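PDB 5IYS: phytoene synthase from Enterococcus hirae, which probably condenses two farnesyl diphosphate molecules head to head into a C30 hydrocarbon, and binds two farnesyl thiodiphosphate analogues with magnesium ions. Local coordinates for residues 49-54 with 69-74; 57-60 with 64-67. One frame throughout, in Å; residues are numbered along the deposited sequence.

Interaction 1: residues 49-54 with 69-74. With FPS (S-[(2E,6E)-3,7,11-trimethyldodeca-2,6,10-trienyl] trihydrogen thiodiphosphate), chain H; FPS (S-[(2E,6E)-3,7,11-trimethyldodeca-2,6,10-trienyl] trihydrogen thiodiphosphate), chain G.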
# COMPACT_ATOMS: atom_id res chain seq x y z
N TYR A 49 8.00 -4.16 3.98
CA TYR A 49 6.74 -4.02 4.70
C TYR A 49 6.97 -3.52 6.13
O TYR A 49 6.29 -2.59 6.60
CB TYR A 49 6.00 -5.37 4.78
CG TYR A 49 4.66 -5.24 5.46
CD1 TYR A 49 4.56 -5.31 6.86
CD2 TYR A 49 3.54 -4.83 4.74
CE1 TYR A 49 3.35 -5.02 7.49
CE2 TYR A 49 2.33 -4.57 5.36
CZ TYR A 49 2.25 -4.66 6.74
OH TYR A 49 1.05 -4.37 7.37
N ALA A 50 7.92 -4.16 6.82
CA ALA A 50 8.28 -3.77 8.18
C ALA A 50 8.66 -2.29 8.30
O ALA A 50 8.35 -1.63 9.29
CB ALA A 50 9.43 -4.65 8.70
N PHE A 51 9.52 -1.81 7.40
CA PHE A 51 9.89 -0.40 7.40
C PHE A 51 8.65 0.46 7.24
O PHE A 51 8.41 1.38 8.04
CB PHE A 51 10.91 -0.11 6.30
CG PHE A 51 11.08 1.37 6.04
CD1 PHE A 51 10.21 2.03 5.19
CD2 PHE A 51 12.08 2.09 6.68
CE1 PHE A 51 10.35 3.41 4.92
CE2 PHE A 51 12.25 3.47 6.43
CZ PHE A 51 11.35 4.12 5.58
N CYS A 52 7.80 0.12 6.26
CA CYS A 52 6.58 0.92 6.04
C CYS A 52 5.63 0.91 7.25
O CYS A 52 5.02 1.93 7.62
CB CYS A 52 5.83 0.39 4.81
SG CYS A 52 6.73 0.66 3.26
N ARG A 53 5.35 -0.29 7.73
CA ARG A 53 4.43 -0.46 8.88
C ARG A 53 4.92 0.33 10.08
O ARG A 53 4.12 0.98 10.77
CB ARG A 53 4.31 -1.96 9.21
CG ARG A 53 3.26 -2.38 10.26
CD ARG A 53 1.98 -1.54 10.33
NE ARG A 53 1.03 -1.81 9.25
CZ ARG A 53 -0.03 -1.05 8.97
NH1 ARG A 53 -0.29 0.05 9.67
NH2 ARG A 53 -0.84 -1.41 7.99
N ARG A 54 6.23 0.35 10.30
CA ARG A 54 6.79 1.09 11.45
C ARG A 54 6.59 2.60 11.29
O ARG A 54 6.07 3.26 12.21
CB ARG A 54 8.27 0.76 11.69
CG ARG A 54 8.91 1.69 12.72
CD ARG A 54 10.41 1.44 12.92
NE ARG A 54 10.68 0.09 13.39
CZ ARG A 54 11.90 -0.43 13.51
NH1 ARG A 54 12.98 0.31 13.27
NH2 ARG A 54 12.02 -1.68 13.92
N ARG A 69 10.99 11.16 13.49
CA ARG A 69 12.32 11.76 13.36
C ARG A 69 13.50 10.81 13.53
O ARG A 69 14.51 10.94 12.83
CB ARG A 69 12.49 12.94 14.33
CG ARG A 69 11.83 14.23 13.84
CD ARG A 69 12.17 15.45 14.70
NE ARG A 69 11.69 15.34 16.07
CZ ARG A 69 10.48 15.72 16.48
NH1 ARG A 69 9.61 16.24 15.63
NH2 ARG A 69 10.14 15.59 17.76
N GLN A 70 13.46 9.98 14.56
CA GLN A 70 14.49 8.97 14.75
C GLN A 70 14.60 8.04 13.53
O GLN A 70 15.68 7.57 13.19
CB GLN A 70 14.16 8.09 15.95
CG GLN A 70 15.16 6.95 16.05
CD GLN A 70 14.87 5.97 17.17
OE1 GLN A 70 13.73 5.84 17.63
NE2 GLN A 70 15.91 5.23 17.59
N LEU A 71 13.44 7.66 13.00
CA LEU A 71 13.37 6.79 11.83
C LEU A 71 14.01 7.51 10.65
O LEU A 71 14.74 6.90 9.87
CB LEU A 71 11.92 6.38 11.54
CG LEU A 71 11.68 5.38 10.41
CD1 LEU A 71 12.50 4.12 10.69
CD2 LEU A 71 10.21 4.99 10.27
N GLU A 72 13.80 8.81 10.55
CA GLU A 72 14.38 9.58 9.44
C GLU A 72 15.90 9.65 9.59
O GLU A 72 16.62 9.63 8.60
CB GLU A 72 13.84 11.02 9.41
CG GLU A 72 12.33 11.18 9.14
CD GLU A 72 11.76 12.54 9.55
OE1 GLU A 72 12.38 13.58 9.24
OE2 GLU A 72 10.65 12.59 10.15
N ARG A 73 16.38 9.71 10.83
CA ARG A 73 17.81 9.78 11.05
C ARG A 73 18.49 8.47 10.70
O ARG A 73 19.62 8.46 10.21
CB ARG A 73 18.12 10.11 12.51
CG ARG A 73 19.60 9.95 12.85
CD ARG A 73 19.92 10.37 14.28
NE ARG A 73 19.66 9.32 15.27
CZ ARG A 73 18.80 9.42 16.28
NH1 ARG A 73 18.07 10.51 16.43
NH2 ARG A 73 18.67 8.42 17.14
N GLN A 74 17.82 7.36 11.02
CA GLN A 74 18.31 6.04 10.65
C GLN A 74 18.40 5.86 9.13
O GLN A 74 19.37 5.32 8.60
CB GLN A 74 17.40 4.98 11.25
CG GLN A 74 17.57 4.93 12.74
CD GLN A 74 16.58 3.99 13.37
OE1 GLN A 74 15.51 3.75 12.84
NE2 GLN A 74 16.91 3.51 14.57
C1 FPS H . -1.88 1.74 4.98
S1 FPS H . -3.00 3.02 4.50
C2 FPS H . -0.51 2.34 5.20
C3 FPS H . 0.29 2.80 4.23
C4 FPS H . -0.12 2.88 2.78
C5 FPS H . 1.65 3.31 4.63
C6 FPS H . 2.61 2.17 4.98
C7 FPS H . 2.56 1.09 3.91
C8 FPS H . 2.46 -0.21 4.24
C10 FPS H . 2.36 -1.20 3.11
C9 FPS H . 2.34 -0.65 5.68
C11 FPS H . 3.70 -1.75 2.67
C12 FPS H . 3.32 -2.98 1.87
C13 FPS H . 4.20 -3.78 1.24
C14 FPS H . 5.68 -3.54 1.26
C15 FPS H . 3.67 -4.95 0.47
PA FPS H . -3.75 3.51 6.33
O1A FPS H . -2.65 4.00 7.20
O2A FPS H . -4.83 4.69 6.14
O3A FPS H . -4.65 2.26 6.84
PB FPS H . -4.35 1.25 8.03
O1B FPS H . -5.45 1.48 9.02
O2B FPS H . -3.01 1.48 8.71
O3B FPS H . -4.37 -0.14 7.43
C1 FPS G . -2.27 -1.26 2.76
S1 FPS G . -1.11 -1.74 3.98
C2 FPS G . -1.38 -0.86 1.60
C3 FPS G . -1.65 0.14 0.74
C4 FPS G . -2.91 0.94 0.87
C5 FPS G . -0.70 0.47 -0.40
C6 FPS G . 0.56 -0.40 -0.47
C7 FPS G . 1.18 -0.23 -1.84
C8 FPS G . 1.78 -1.24 -2.49
C10 FPS G . 2.48 -0.92 -3.79
C9 FPS G . 1.84 -2.65 -1.94
C11 FPS G . 1.92 -1.82 -4.90
C12 FPS G . 2.71 -1.65 -6.18
C13 FPS G . 3.75 -2.44 -6.55
C14 FPS G . 4.44 -2.20 -7.86
C15 FPS G . 4.23 -3.58 -5.69
PA FPS G . -1.97 -2.93 5.43
O1A FPS G . -0.99 -3.82 6.05
O2A FPS G . -2.36 -1.83 6.55
O3A FPS G . -3.35 -3.64 5.02
PB FPS G . -4.69 -2.75 5.26
O1B FPS G . -5.31 -3.09 6.59
O2B FPS G . -5.53 -3.07 4.04
O3B FPS G . -4.45 -1.26 5.28
O HOH W 1 13.36 3.13 14.17
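The Phe51 ring and the Arg54 guanidinium are the flat groups that helix 39-60 turns to helix 65-80. Leu71 CD1 meets the phenyl ring obliquely, 4.3 Å from Phe51 CE2, while Phe106 packs against the same ring edge-to-face and Trp89 joins the cluster. At the edge of the Arg54 guanidinium, near its plane, lies Gln74 OE1. A water donates to Gln74 OE1 at 2.6 Å and accepts a weak bond from Arg54 NH1; Arg54 NH1 is salt-bridged to Asp86, and Trp89 NE1 is also hydrogen-bonded to Gln74 OE1. Arg54 runs extended through chi1 (170°) and chi2 as far as CD, which lies 4.1 Å from Leu71 CD1; a bend at chi3 turns the guanidinium toward Gln74. With the segment axes 12.0 Å apart and roughly antiparallel (147°), the helices meet through side chains.

C9 of the chain H analogue lies over one face of the Arg53 guanidinium, and at its edge Arg53 NE donates to Tyr49 OH, 3.2 Å away. That hydroxyl donates to O1A of the chain G analogue, at the Tyr49 ring edge, in a very short 2.5 Å bond. Arg53 NH1 bonds nearly straight (168°) to O2B of the chain H analogue at 3.2 Å, and Cys52 CB packs 3.5 Å from its C7. Helix 39-60 thus lines the pocket of the all-helical terpene synthase-type fold, its other side packing on helix 65-80.

Interaction 2: residues 57-60 with 64-67. With MG (magnesium ion), chain F; MG (magnesium ion), chain E.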
# COMPACT_ATOMS: atom_id res chain seq x y z
N ASP A 57 2.69 3.38 11.71
CA ASP A 57 2.11 3.16 13.03
C ASP A 57 2.56 4.30 13.94
O ASP A 57 1.76 4.86 14.69
CB ASP A 57 2.59 1.84 13.60
CG ASP A 57 1.77 0.68 13.11
OD1 ASP A 57 0.75 0.94 12.43
OD2 ASP A 57 2.14 -0.47 13.41
N LEU A 58 3.83 4.68 13.80
CA LEU A 58 4.36 5.86 14.49
C LEU A 58 3.42 7.07 14.43
O LEU A 58 3.17 7.75 15.44
CB LEU A 58 5.72 6.23 13.91
CG LEU A 58 6.88 5.41 14.46
CD1 LEU A 58 8.19 5.84 13.79
CD2 LEU A 58 7.00 5.57 15.97
N ILE A 59 2.86 7.35 13.25
CA ILE A 59 2.03 8.53 13.08
C ILE A 59 0.56 8.24 13.36
O ILE A 59 -0.01 8.84 14.26
CB ILE A 59 2.25 9.18 11.70
CG1 ILE A 59 3.71 9.63 11.60
CG2 ILE A 59 1.32 10.38 11.49
CD1 ILE A 59 4.22 10.36 12.84
N ASP A 60 0.00 7.24 12.69
CA ASP A 60 -1.44 6.97 12.77
C ASP A 60 -1.90 6.41 14.11
O ASP A 60 -3.01 6.70 14.57
CB ASP A 60 -1.90 6.05 11.64
CG ASP A 60 -1.80 6.69 10.26
OD1 ASP A 60 -1.38 7.86 10.14
OD2 ASP A 60 -2.09 5.97 9.27
N ASN A 64 3.46 9.84 17.07
CA ASN A 64 4.79 10.03 17.61
C ASN A 64 5.73 10.66 16.57
O ASN A 64 6.42 9.94 15.84
CB ASN A 64 5.36 8.71 18.11
CG ASN A 64 6.62 8.89 18.92
OD1 ASN A 64 7.16 9.99 19.03
ND2 ASN A 64 7.13 7.78 19.44
N GLN A 65 5.73 11.99 16.52
CA GLN A 65 6.59 12.69 15.58
C GLN A 65 8.06 12.55 15.93
O GLN A 65 8.90 12.53 15.03
CB GLN A 65 6.21 14.16 15.46
CG GLN A 65 4.94 14.36 14.65
CD GLN A 65 4.92 15.68 13.90
OE1 GLN A 65 4.08 16.55 14.16
NE2 GLN A 65 5.87 15.86 12.98
N ALA A 66 8.37 12.40 17.21
CA ALA A 66 9.75 12.18 17.64
C ALA A 66 10.26 10.78 17.26
O ALA A 66 11.45 10.57 17.03
CB ALA A 66 9.90 12.42 19.13
N GLY A 67 9.35 9.80 17.24
CA GLY A 67 9.67 8.49 16.70
C GLY A 67 9.94 8.57 15.20
O GLY A 67 10.89 7.95 14.70
MG MG F . -2.25 3.52 9.35
MG MG E . -1.41 5.97 7.37
O HOH W 2 -1.65 2.95 11.25
O HOH W 3 -0.19 7.73 7.75
O HOH W 4 -3.44 7.14 7.15
O HOH W 5 -0.93 5.90 5.09
O HOH W 6 -4.42 3.76 10.13
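Leu58 CG and Ile59 CG1 both lie beside the backbone N, anti to the carbonyl carbon (chi1 -81° for Leu58, -62° for Ile59), and both side chains then reach the start of helix 65-80. Leu58 CD1 touches the backbone of Gly67, 3.5 Å from Gly67 C, and Leu58 CD2 comes to 4.0 Å from the bare Gly67 CA. Leu58 CD2 also touches Asn64 at ND2 and CB, the two side chains meeting at an angle. Chi2 of Ile59 carries its CD1 to 3.7 Å from Asn64 O. The backbones join through Asn64 N, which donates to Leu58 O at 2.7 Å with an angle of 168°. Together these contacts close a tight turn between two helices, a helical hairpin, in which Asn64 is the N-cap of the second helix: Asn64 OD1 accepts from Gly67 N at 2.8 Å, the donor standing well above the amide plane. On the first helix, Asp56, Asp57 and Asp60 match the aspartate-rich DDxxD pattern of trans-prenyltransferases; Asp56 and Asp60 bind magnesium. Asp60 OD2 bridges two ions, at 2.0 Å from the chain E ion and 2.5 Å from the chain F ion. Asp60 OD1 is salt-bridged to Arg182, while Asp57 OD1 is salt-bridged to Arg53 NH1.

Overall arrangement
Both interactions join helix 39-60 to helix 65-80, and interaction 2 is nested within the chain loop that interaction 1 closes. Their centres lie 10 Å apart, and they meet through packing of Leu71 CD2 on Leu58 CD1 at 4.2 Å, so the leucines make one apolar seam from the turn to the middle of the pair. Along the opposite side of helix 39-60, residues of 49-54 contact the prenyl chain of the chain H analogue and the diphosphates of both, and nearly two turns further along Asp60 holds magnesium. The Arg53-Asp57 salt bridge links the two segments; Asp57 OD1 has a weak bond to a water of the chain F ion. Arg54, on the packing side, stays about 11 Å (side chain to ion) from a magnesium ion.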